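Beta-hexosaminidase Amuc_2018 (Akkermansia muciniphila, PDB 6JEB) hydrolyses terminal non-reducing N-acetyl-D-hexosamine residues from beta-N-acetylhexosaminides, including N-acetylglucosamine from N-glycans and chitobiose. Local coordinates at residues A[96-101]-A[400-405]; A[129-134]-A[213-218]; A[350-355]-A[396-401]. One frame throughout, in Å; residues are numbered along the deposited sequence.

Contact 1 (A[96-101]-A[400-405]); sequences MVDPAR and WAERLP. With ACM (acetamide), chain C.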
loop_
_atom_site.group_PDB
_atom_site.type_symbol
_atom_site.label_atom_id
_atom_site.label_comp_id
_atom_site.label_asym_id
_atom_site.label_seq_id
_atom_site.Cartn_x
_atom_site.Cartn_y
_atom_site.Cartn_z
ATOM N N MET A 96 1.347 -0.403 1.387
ATOM C CA MET A 96 0.485 0.023 2.482
ATOM C C MET A 96 1.239 -0.135 3.791
ATOM O O MET A 96 1.820 -1.195 4.054
ATOM C CB MET A 96 -0.802 -0.804 2.547
ATOM C CG MET A 96 -1.770 -0.330 3.641
ATOM S SD MET A 96 -2.809 -1.662 4.255
ATOM C CE MET A 96 -1.642 -2.424 5.395
ATOM N N VAL A 97 1.232 0.914 4.607
ATOM C CA VAL A 97 1.728 0.831 5.975
ATOM C C VAL A 97 0.543 0.780 6.926
ATOM O O VAL A 97 -0.580 1.181 6.591
ATOM C CB VAL A 97 2.707 1.974 6.340
ATOM C CG1 VAL A 97 3.993 1.839 5.541
ATOM C CG2 VAL A 97 2.054 3.348 6.135
ATOM N N ASP A 98 0.801 0.278 8.135
ATOM C CA ASP A 98 -0.238 -0.054 9.108
ATOM C C ASP A 98 0.070 0.626 10.439
ATOM O O ASP A 98 0.374 -0.033 11.441
ATOM C CB ASP A 98 -0.322 -1.574 9.257
ATOM C CG ASP A 98 -1.434 -2.034 10.189
ATOM O OD1 ASP A 98 -2.270 -1.212 10.640
ATOM O OD2 ASP A 98 -1.464 -3.255 10.454
ATOM N N PRO A 99 -0.018 1.959 10.488
ATOM C CA PRO A 99 0.190 2.640 11.774
ATOM C C PRO A 99 -0.915 2.357 12.770
ATOM O O PRO A 99 -0.706 2.574 13.970
ATOM C CB PRO A 99 0.242 4.123 11.389
ATOM C CG PRO A 99 -0.599 4.195 10.122
ATOM C CD PRO A 99 -0.279 2.909 9.390
ATOM N N ALA A 100 -2.081 1.866 12.320
ATOM C CA ALA A 100 -3.121 1.467 13.267
ATOM C C ALA A 100 -2.606 0.411 14.235
ATOM O O ALA A 100 -2.868 0.485 15.443
ATOM C CB ALA A 100 -4.344 0.937 12.518
ATOM N N ARG A 101 -1.882 -0.590 13.726
ATOM C CA ARG A 101 -1.384 -1.652 14.598
ATOM C C ARG A 101 -0.164 -1.210 15.397
ATOM O O ARG A 101 -0.068 -1.500 16.595
ATOM C CB ARG A 101 -1.069 -2.906 13.780
ATOM C CG ARG A 101 -2.265 -3.852 13.620
ATOM C CD ARG A 101 -3.507 -3.147 13.048
ATOM N NE ARG A 101 -4.578 -4.117 12.849
ATOM C CZ ARG A 101 -4.675 -4.905 11.781
ATOM N NH1 ARG A 101 -3.782 -4.815 10.796
ATOM N NH2 ARG A 101 -5.662 -5.786 11.693
ATOM N N TRP A 400 1.388 -5.354 6.891
ATOM C CA TRP A 400 0.565 -5.349 8.094
ATOM C C TRP A 400 1.453 -5.418 9.329
ATOM O O TRP A 400 2.473 -6.113 9.343
ATOM C CB TRP A 400 -0.371 -6.553 8.076
ATOM C CG TRP A 400 -1.316 -6.559 6.909
ATOM C CD1 TRP A 400 -1.250 -7.353 5.793
ATOM C CD2 TRP A 400 -2.482 -5.745 6.759
ATOM N NE1 TRP A 400 -2.307 -7.074 4.954
ATOM C CE2 TRP A 400 -3.085 -6.097 5.529
ATOM C CE3 TRP A 400 -3.086 -4.758 7.555
ATOM C CZ2 TRP A 400 -4.243 -5.483 5.062
ATOM C CZ3 TRP A 400 -4.246 -4.154 7.097
ATOM C CH2 TRP A 400 -4.817 -4.524 5.863
ATOM N N ALA A 401 1.059 -4.696 10.379
ATOM C CA ALA A 401 1.981 -4.432 11.477
ATOM C C ALA A 401 1.498 -4.938 12.831
ATOM O O ALA A 401 1.992 -4.464 13.857
ATOM C CB ALA A 401 2.362 -2.952 11.535
ATOM N N GLU A 402 0.563 -5.896 12.868
ATOM C CA GLU A 402 0.219 -6.515 14.150
ATOM C C GLU A 402 1.479 -6.873 14.926
ATOM O O GLU A 402 1.559 -6.654 16.144
ATOM C CB GLU A 402 -0.612 -7.795 13.945
ATOM C CG GLU A 402 -2.052 -7.601 13.473
ATOM C CD GLU A 402 -2.193 -7.661 11.965
ATOM O OE1 GLU A 402 -1.210 -7.344 11.263
ATOM O OE2 GLU A 402 -3.282 -8.044 11.479
ATOM N N ARG A 403 2.485 -7.414 14.230
ATOM C CA ARG A 403 3.683 -7.950 14.864
ATOM C C ARG A 403 4.949 -7.192 14.469
ATOM O O ARG A 403 6.054 -7.718 14.640
ATOM C CB ARG A 403 3.841 -9.434 14.528
ATOM C CG ARG A 403 2.706 -10.313 15.011
ATOM C CD ARG A 403 2.782 -10.555 16.508
ATOM N NE ARG A 403 1.830 -11.580 16.911
ATOM C CZ ARG A 403 1.850 -12.194 18.087
ATOM N NH1 ARG A 403 2.769 -11.871 18.988
ATOM N NH2 ARG A 403 0.952 -13.131 18.358
ATOM N N LEU A 404 4.831 -5.970 13.951
ATOM C CA LEU A 404 5.997 -5.201 13.511
ATOM C C LEU A 404 6.025 -3.882 14.268
ATOM O O LEU A 404 5.397 -2.898 13.848
ATOM C CB LEU A 404 5.989 -4.992 11.998
ATOM C CG LEU A 404 5.994 -6.285 11.178
ATOM C CD1 LEU A 404 5.774 -5.994 9.691
ATOM C CD2 LEU A 404 7.294 -7.074 11.390
ATOM N N PRO A 405 6.739 -3.815 15.395
ATOM C CA PRO A 405 6.555 -2.694 16.327
ATOM C C PRO A 405 7.349 -1.431 16.036
ATOM O O PRO A 405 7.085 -0.414 16.691
ATOM C CB PRO A 405 6.972 -3.306 17.677
ATOM C CG PRO A 405 8.000 -4.333 17.299
ATOM C CD PRO A 405 7.528 -4.912 15.986
HETATM C C1 ACM C . -7.002 -7.897 5.022
HETATM O O ACM C . -6.062 -8.616 4.899
HETATM N N ACM C . -7.736 -7.945 6.247
HETATM C C2 ACM C . -7.473 -6.936 3.946
HETATM O O HOH W 1 -0.754 -4.549 16.917
#
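Met96 meets Trp400 with its methyl over the indole: CE stands 3.5 Å from the centroid of the Trp400 six-membered ring, 12° off the normal, a CH-pi contact to which SD adds a Met-aromatic one. Both residues belong to the rim of the catalytic TIM barrel of this family 20 glycosidase, where strand 92-97 and the loop after strand 392-399 run into the substrate site. Asp98 carries the polar half. Its carboxylate stands almost perpendicular to the indole, 86° between planes, with OD2 at the ring edge. On opposite faces of the carboxylate plane, OD2 accepts from Ala401 N at 2.9 Å, on the anti side, and from Arg101 NH1 at 2.8 Å, on the syn side. The Arg101 chain bends at chi2 (54°), which sets CD; NH1 donates to Asp98 OD2 within the guanidinium plane, while Glu402 CD lies over one face. Arg101 is a substrate-binding residue, and its other nitrogens reach Gln132 and Asp130. With Asp98 OD2 4.2 Å from Glu402 OE1, the arginine probably offsets two neighbouring negative charges. The Glu402 bridge is purely electrostatic: OE2 lies 3.3 Å from Arg101 NH2, well out of the guanidinium plane, with no N-H directed at it.

Contact 2 (A[129-134]-A[213-218]); sequences TDNQGW and NVRTTA
Gln132 meets the backbone carbonyls of Arg215 and Thr217, and its side chain can be followed atom by atom. CB and CG both pass close to the carbonyl of Arg215, CG at 3.5 Å from Arg215 O, an oxygen buried here without a hydrogen-bonding partner; Gln132 CA adds a C-H...O contact to it. CG sits anti to the carbonyl carbon (chi1 -64°), and the chain bends at chi2 (79°), which sets CD; CD lies 3.9 Å from Thr217 O. At the tip, NE2 donates to Thr217 O at 2.9 Å, the acceptor lying within the amide plane. The other amide atom, OE1, accepts from Arg101 NE. Residues 129-134 form the loop after strand 123-127 of the TIM barrel, and this loop carries Asp130 of the charge relay; Asp130 OD1 accepts from Asn131 N, is hydrogen-bonded to His193 ND1 and forms a salt bridge with Arg101 NH2. Segment 213-218, in the loop before helix 230-246, packs against this loop. Beside Gln132, Asn131 and Arg215 run alongside each other in the same direction, Asn131 CB touching Arg215 CD at 3.7 Å, while Asn131 OD1 accepts from Gln195 N. Arg215 stretches fully from CG to NE and then grips Ala218 O side-on, NE at 2.9 Å and NH2 at 3.0 Å, both from one face of that carbonyl, and NH1 reaches Gln195 OE1. Val214 CG1 presses against the carbonyl of Gln132, 3.3 Å from its O. One backbone bond joins the loops: Arg215 N donates to Asn131 O at 3.0 Å.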
loop_
_atom_site.group_PDB
_atom_site.type_symbol
_atom_site.label_atom_id
_atom_site.label_comp_id
_atom_site.label_asym_id
_atom_site.label_seq_id
_atom_site.Cartn_x
_atom_site.Cartn_y
_atom_site.Cartn_z
ATOM N N THR A 129 -6.747 3.030 10.742
ATOM C CA THR A 129 -7.712 2.628 11.756
ATOM C C THR A 129 -7.857 1.114 11.768
ATOM O O THR A 129 -7.874 0.473 10.714
ATOM C CB THR A 129 -9.097 3.275 11.517
ATOM O OG1 THR A 129 -9.731 2.666 10.389
ATOM C CG2 THR A 129 -8.977 4.775 11.259
ATOM N N ASP A 130 -7.972 0.543 12.963
ATOM C CA ASP A 130 -8.245 -0.885 13.081
ATOM C C ASP A 130 -8.703 -1.189 14.505
ATOM O O ASP A 130 -9.143 -0.291 15.235
ATOM C CB ASP A 130 -7.031 -1.721 12.636
ATOM C CG ASP A 130 -7.450 -3.055 12.040
ATOM O OD1 ASP A 130 -7.863 -3.945 12.817
ATOM O OD2 ASP A 130 -7.406 -3.201 10.792
ATOM N N ASN A 131 -8.589 -2.460 14.903
ATOM C CA ASN A 131 -9.038 -2.871 16.228
ATOM C C ASN A 131 -8.089 -2.393 17.314
ATOM O O ASN A 131 -8.521 -2.175 18.454
ATOM C CB ASN A 131 -9.116 -4.392 16.287
ATOM C CG ASN A 131 -10.191 -4.953 15.387
ATOM O OD1 ASN A 131 -11.308 -4.426 15.329
ATOM N ND2 ASN A 131 -9.869 -6.036 14.687
ATOM N N GLN A 132 -6.801 -2.240 16.976
ATOM C CA GLN A 132 -5.721 -2.013 17.927
ATOM C C GLN A 132 -5.347 -0.545 18.064
ATOM O O GLN A 132 -4.466 -0.213 18.868
ATOM C CB GLN A 132 -4.475 -2.823 17.515
ATOM C CG GLN A 132 -4.653 -4.339 17.552
ATOM C CD GLN A 132 -5.393 -4.905 16.340
ATOM O OE1 GLN A 132 -5.659 -4.199 15.370
ATOM N NE2 GLN A 132 -5.739 -6.191 16.408
ATOM N N GLY A 133 -5.985 0.339 17.305
ATOM C CA GLY A 133 -5.647 1.744 17.358
ATOM C C GLY A 133 -6.298 2.546 16.253
ATOM O O GLY A 133 -6.728 1.994 15.231
ATOM N N TRP A 134 -6.369 3.858 16.466
ATOM C CA TRP A 134 -6.958 4.809 15.531
ATOM C C TRP A 134 -6.010 5.999 15.490
ATOM O O TRP A 134 -5.737 6.591 16.538
ATOM C CB TRP A 134 -8.345 5.242 16.036
ATOM C CG TRP A 134 -9.018 6.240 15.139
ATOM C CD1 TRP A 134 -8.648 7.543 14.940
ATOM C CD2 TRP A 134 -10.153 6.008 14.288
ATOM N NE1 TRP A 134 -9.482 8.131 14.014
ATOM C CE2 TRP A 134 -10.420 7.214 13.611
ATOM C CE3 TRP A 134 -10.983 4.902 14.055
ATOM C CZ2 TRP A 134 -11.469 7.346 12.695
ATOM C CZ3 TRP A 134 -12.023 5.034 13.135
ATOM C CH2 TRP A 134 -12.257 6.250 12.476
ATOM N N ASN A 213 -12.441 -2.192 25.465
ATOM C CA ASN A 213 -11.132 -1.564 25.383
ATOM C C ASN A 213 -10.583 -1.724 23.975
ATOM O O ASN A 213 -11.025 -2.581 23.207
ATOM C CB ASN A 213 -10.158 -2.194 26.384
ATOM C CG ASN A 213 -10.603 -2.006 27.808
ATOM O OD1 ASN A 213 -11.040 -0.924 28.192
ATOM N ND2 ASN A 213 -10.515 -3.065 28.600
ATOM N N VAL A 214 -9.611 -0.878 23.640
ATOM C CA VAL A 214 -8.899 -1.050 22.382
ATOM C C VAL A 214 -8.234 -2.424 22.386
ATOM O O VAL A 214 -7.706 -2.881 23.409
ATOM C CB VAL A 214 -7.891 0.096 22.192
ATOM C CG1 VAL A 214 -7.076 -0.098 20.906
ATOM C CG2 VAL A 214 -8.612 1.446 22.176
ATOM N N ARG A 215 -8.284 -3.108 21.247
ATOM C CA ARG A 215 -7.849 -4.497 21.198
ATOM C C ARG A 215 -6.338 -4.595 21.370
ATOM O O ARG A 215 -5.581 -3.771 20.842
ATOM C CB ARG A 215 -8.266 -5.129 19.870
ATOM C CG ARG A 215 -8.389 -6.645 19.933
ATOM C CD ARG A 215 -8.814 -7.209 18.590
ATOM N NE ARG A 215 -8.902 -8.665 18.591
ATOM C CZ ARG A 215 -10.019 -9.353 18.817
ATOM N NH1 ARG A 215 -11.157 -8.717 19.091
ATOM N NH2 ARG A 215 -9.997 -10.684 18.778
ATOM N N THR A 216 -5.897 -5.615 22.114
ATOM C CA THR A 216 -4.478 -5.835 22.362
ATOM C C THR A 216 -3.975 -7.121 21.737
ATOM O O THR A 216 -2.799 -7.464 21.907
ATOM C CB THR A 216 -4.184 -5.852 23.867
ATOM O OG1 THR A 216 -4.830 -6.986 24.461
ATOM C CG2 THR A 216 -4.669 -4.567 24.526
ATOM N N THR A 217 -4.835 -7.841 21.023
ATOM C CA THR A 217 -4.495 -9.101 20.388
ATOM C C THR A 217 -4.958 -9.042 18.941
ATOM O O THR A 217 -5.636 -8.102 18.521
ATOM C CB THR A 217 -5.184 -10.266 21.107
ATOM O OG1 THR A 217 -6.606 -10.046 21.115
ATOM C CG2 THR A 217 -4.681 -10.377 22.539
ATOM N N ALA A 218 -4.568 -10.052 18.170
ATOM C CA ALA A 218 -5.062 -10.194 16.810
ATOM C C ALA A 218 -6.421 -10.888 16.843
ATOM O O ALA A 218 -7.119 -10.855 17.860
ATOM C CB ALA A 218 -4.055 -10.965 15.954
#

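Contact 3 (A[350-355]-A[396-401]); sequences YCYLDF and HAPVWA. With ACM (acetamide), chain C.
Tyr352 OH donates to the carbonyl O of the bound acetamide at 2.7 Å, and this oxygen lies at the edge of the tyrosine ring, near its plane. The same ring turns one face to Trp400: the indole NE1 stands over the rim, 3.1 Å from Tyr352 CE2, with the tyrosine and five-membered ring planes 57° apart, an oblique pairing that is neither a stack nor edge-to-face. Pro398 CG approaches Tyr352 CE1 at 3.6 Å, and Pro398 CB lies over one face of the Trp400 ring, so the proline touches both aromatic rings. Acetamide matches the acetamido group of an N-acetylhexosamine, and the pocket, completed by Asp257, Glu258, Trp307 and Trp324, is consistent with the family 20 mechanism, in which the substrate's own N-acetyl group assists catalysis. Trp400 follows strand 392-399 of the TIM barrel, and the loop after strand 342-345 runs beside the strand, residues 351-354 and 396-400 taking nearly the same direction. A single backbone hydrogen bond ties them, Leu353 N to Pro398 O at 3.0 Å, nearly along the C=O axis. Nearby, Leu353 CD1 packs on Ala397 CB, and Cys351 CB rests 3.5 Å from His396 O. Asp354, a substrate-binding residue, holds CG between its backbone N and carbonyl carbon (chi1 54°), and its carboxylate lies beside the indole, planes 68° apart. There OD1 sits at the ring edge, 3.4 Å from Trp400 CD1, without a hydrogen-bonding partner.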
loop_
_atom_site.group_PDB
_atom_site.type_symbol
_atom_site.label_atom_id
_atom_site.label_comp_id
_atom_site.label_asym_id
_atom_site.label_seq_id
_atom_site.Cartn_x
_atom_site.Cartn_y
_atom_site.Cartn_z
ATOM N N TYR A 350 1.500 -13.428 -2.575
ATOM C CA TYR A 350 2.686 -12.779 -3.124
ATOM C C TYR A 350 2.995 -11.441 -2.468
ATOM O O TYR A 350 4.154 -11.001 -2.470
ATOM C CB TYR A 350 2.485 -12.492 -4.618
ATOM C CG TYR A 350 2.279 -13.712 -5.473
ATOM C CD1 TYR A 350 1.005 -14.214 -5.702
ATOM C CD2 TYR A 350 3.359 -14.360 -6.062
ATOM C CE1 TYR A 350 0.808 -15.331 -6.485
ATOM C CE2 TYR A 350 3.171 -15.481 -6.857
ATOM C CZ TYR A 350 1.893 -15.960 -7.063
ATOM O OH TYR A 350 1.696 -17.075 -7.843
ATOM N N CYS A 351 1.969 -10.767 -1.940
ATOM C CA CYS A 351 2.054 -9.339 -1.653
ATOM C C CYS A 351 1.931 -8.993 -0.186
ATOM O O CYS A 351 2.099 -7.817 0.166
ATOM C CB CYS A 351 0.948 -8.574 -2.395
ATOM S SG CYS A 351 0.979 -8.772 -4.179
ATOM N N TYR A 352 1.622 -9.962 0.672
ATOM C CA TYR A 352 1.447 -9.703 2.099
ATOM C C TYR A 352 2.824 -9.785 2.746
ATOM O O TYR A 352 3.315 -10.871 3.067
ATOM C CB TYR A 352 0.422 -10.670 2.693
ATOM C CG TYR A 352 -0.981 -10.103 2.647
ATOM C CD1 TYR A 352 -1.406 -9.337 1.557
ATOM C CD2 TYR A 352 -1.882 -10.321 3.688
ATOM C CE1 TYR A 352 -2.684 -8.798 1.509
ATOM C CE2 TYR A 352 -3.164 -9.789 3.649
ATOM C CZ TYR A 352 -3.555 -9.020 2.559
ATOM O OH TYR A 352 -4.814 -8.468 2.530
ATOM N N LEU A 353 3.457 -8.625 2.930
ATOM C CA LEU A 353 4.844 -8.600 3.374
ATOM C C LEU A 353 4.984 -8.711 4.886
ATOM O O LEU A 353 6.114 -8.700 5.392
ATOM C CB LEU A 353 5.571 -7.372 2.818
ATOM C CG LEU A 353 5.494 -7.271 1.287
ATOM C CD1 LEU A 353 6.353 -6.125 0.760
ATOM C CD2 LEU A 353 5.870 -8.606 0.603
ATOM N N ASP A 354 3.873 -8.833 5.615
ATOM C CA ASP A 354 3.972 -9.224 7.014
ATOM C C ASP A 354 4.379 -10.687 7.170
ATOM O O ASP A 354 4.875 -11.064 8.236
ATOM C CB ASP A 354 2.663 -8.919 7.761
ATOM C CG ASP A 354 1.428 -9.527 7.095
ATOM O OD1 ASP A 354 1.343 -9.535 5.847
ATOM O OD2 ASP A 354 0.520 -9.981 7.831
ATOM N N PHE A 355 4.202 -11.508 6.133
ATOM C CA PHE A 355 4.539 -12.922 6.241
ATOM C C PHE A 355 6.061 -13.079 6.259
ATOM O O PHE A 355 6.780 -12.261 5.677
ATOM C CB PHE A 355 3.968 -13.706 5.053
ATOM C CG PHE A 355 2.446 -13.744 4.983
ATOM C CD1 PHE A 355 1.651 -13.162 5.963
ATOM C CD2 PHE A 355 1.821 -14.369 3.913
ATOM C CE1 PHE A 355 0.253 -13.209 5.881
ATOM C CE2 PHE A 355 0.431 -14.420 3.820
ATOM C CZ PHE A 355 -0.353 -13.840 4.808
ATOM N N HIS A 396 -0.046 -3.938 -5.306
ATOM C CA HIS A 396 -0.099 -3.259 -4.015
ATOM C C HIS A 396 0.315 -4.252 -2.941
ATOM O O HIS A 396 -0.269 -5.335 -2.846
ATOM C CB HIS A 396 -1.543 -2.805 -3.783
ATOM C CG HIS A 396 -1.718 -1.752 -2.731
ATOM N ND1 HIS A 396 -1.485 -0.414 -2.972
ATOM C CD2 HIS A 396 -2.177 -1.833 -1.457
ATOM C CE1 HIS A 396 -1.772 0.282 -1.886
ATOM N NE2 HIS A 396 -2.193 -0.556 -0.950
ATOM N N ALA A 397 1.305 -3.892 -2.130
ATOM C CA ALA A 397 1.815 -4.801 -1.102
ATOM C C ALA A 397 1.607 -4.224 0.290
ATOM O O ALA A 397 2.275 -3.238 0.654
ATOM C CB ALA A 397 3.298 -5.089 -1.333
ATOM N N PRO A 398 0.716 -4.793 1.097
ATOM C CA PRO A 398 0.558 -4.324 2.482
ATOM C C PRO A 398 1.631 -4.889 3.399
ATOM O O PRO A 398 1.985 -6.072 3.330
ATOM C CB PRO A 398 -0.819 -4.872 2.891
ATOM C CG PRO A 398 -1.457 -5.385 1.620
ATOM C CD PRO A 398 -0.339 -5.739 0.701
ATOM N N VAL A 399 2.126 -4.030 4.294
ATOM C CA VAL A 399 3.038 -4.477 5.341
ATOM C C VAL A 399 2.298 -4.407 6.674
ATOM O O VAL A 399 2.535 -3.508 7.494
ATOM C CB VAL A 399 4.362 -3.688 5.351
ATOM C CG1 VAL A 399 5.433 -4.484 6.098
ATOM C CG2 VAL A 399 4.839 -3.377 3.925
ATOM N N TRP A 400 1.388 -5.354 6.891
ATOM C CA TRP A 400 0.565 -5.349 8.094
ATOM C C TRP A 400 1.453 -5.418 9.329
ATOM O O TRP A 400 2.473 -6.113 9.343
ATOM C CB TRP A 400 -0.371 -6.553 8.076
ATOM C CG TRP A 400 -1.316 -6.559 6.909
ATOM C CD1 TRP A 400 -1.250 -7.353 5.793
ATOM C CD2 TRP A 400 -2.482 -5.745 6.759
ATOM N NE1 TRP A 400 -2.307 -7.074 4.954
ATOM C CE2 TRP A 400 -3.085 -6.097 5.529
ATOM C CE3 TRP A 400 -3.086 -4.758 7.555
ATOM C CZ2 TRP A 400 -4.243 -5.483 5.062
ATOM C CZ3 TRP A 400 -4.246 -4.154 7.097
ATOM C CH2 TRP A 400 -4.817 -4.524 5.863
ATOM N N ALA A 401 1.059 -4.696 10.379
ATOM C CA ALA A 401 1.981 -4.432 11.477
ATOM C C ALA A 401 1.498 -4.938 12.831
ATOM O O ALA A 401 1.992 -4.464 13.857
ATOM C CB ALA A 401 2.362 -2.952 11.535
HETATM C C1 ACM C . -7.002 -7.897 5.022
HETATM O O ACM C . -6.062 -8.616 4.899
HETATM N N ACM C . -7.736 -7.945 6.247
HETATM C C2 ACM C . -7.473 -6.936 3.946
#

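Contacts 1 and 3 have centres about 10 Å apart and share Trp400 and Ala401. They meet across neighbouring strands 92-97 and 392-399 of the eight-stranded parallel barrel, the first and last strands of the barrel, and both touch the acetamide. Contact 2 lies about 11 Å from contact 1, centre to centre, and joins it through Arg101, which reaches both Asp130 and Gln132; along the chain it is nested within the loop that contact 1 closes. Contacts 2 and 3 follow one another in sequence and do not touch, their nearest atoms being about 5 Å apart. Contact 1 thus connects the charge-relay loop with the acetamide pocket, illustrating how barrel loops distant in sequence assemble one active site.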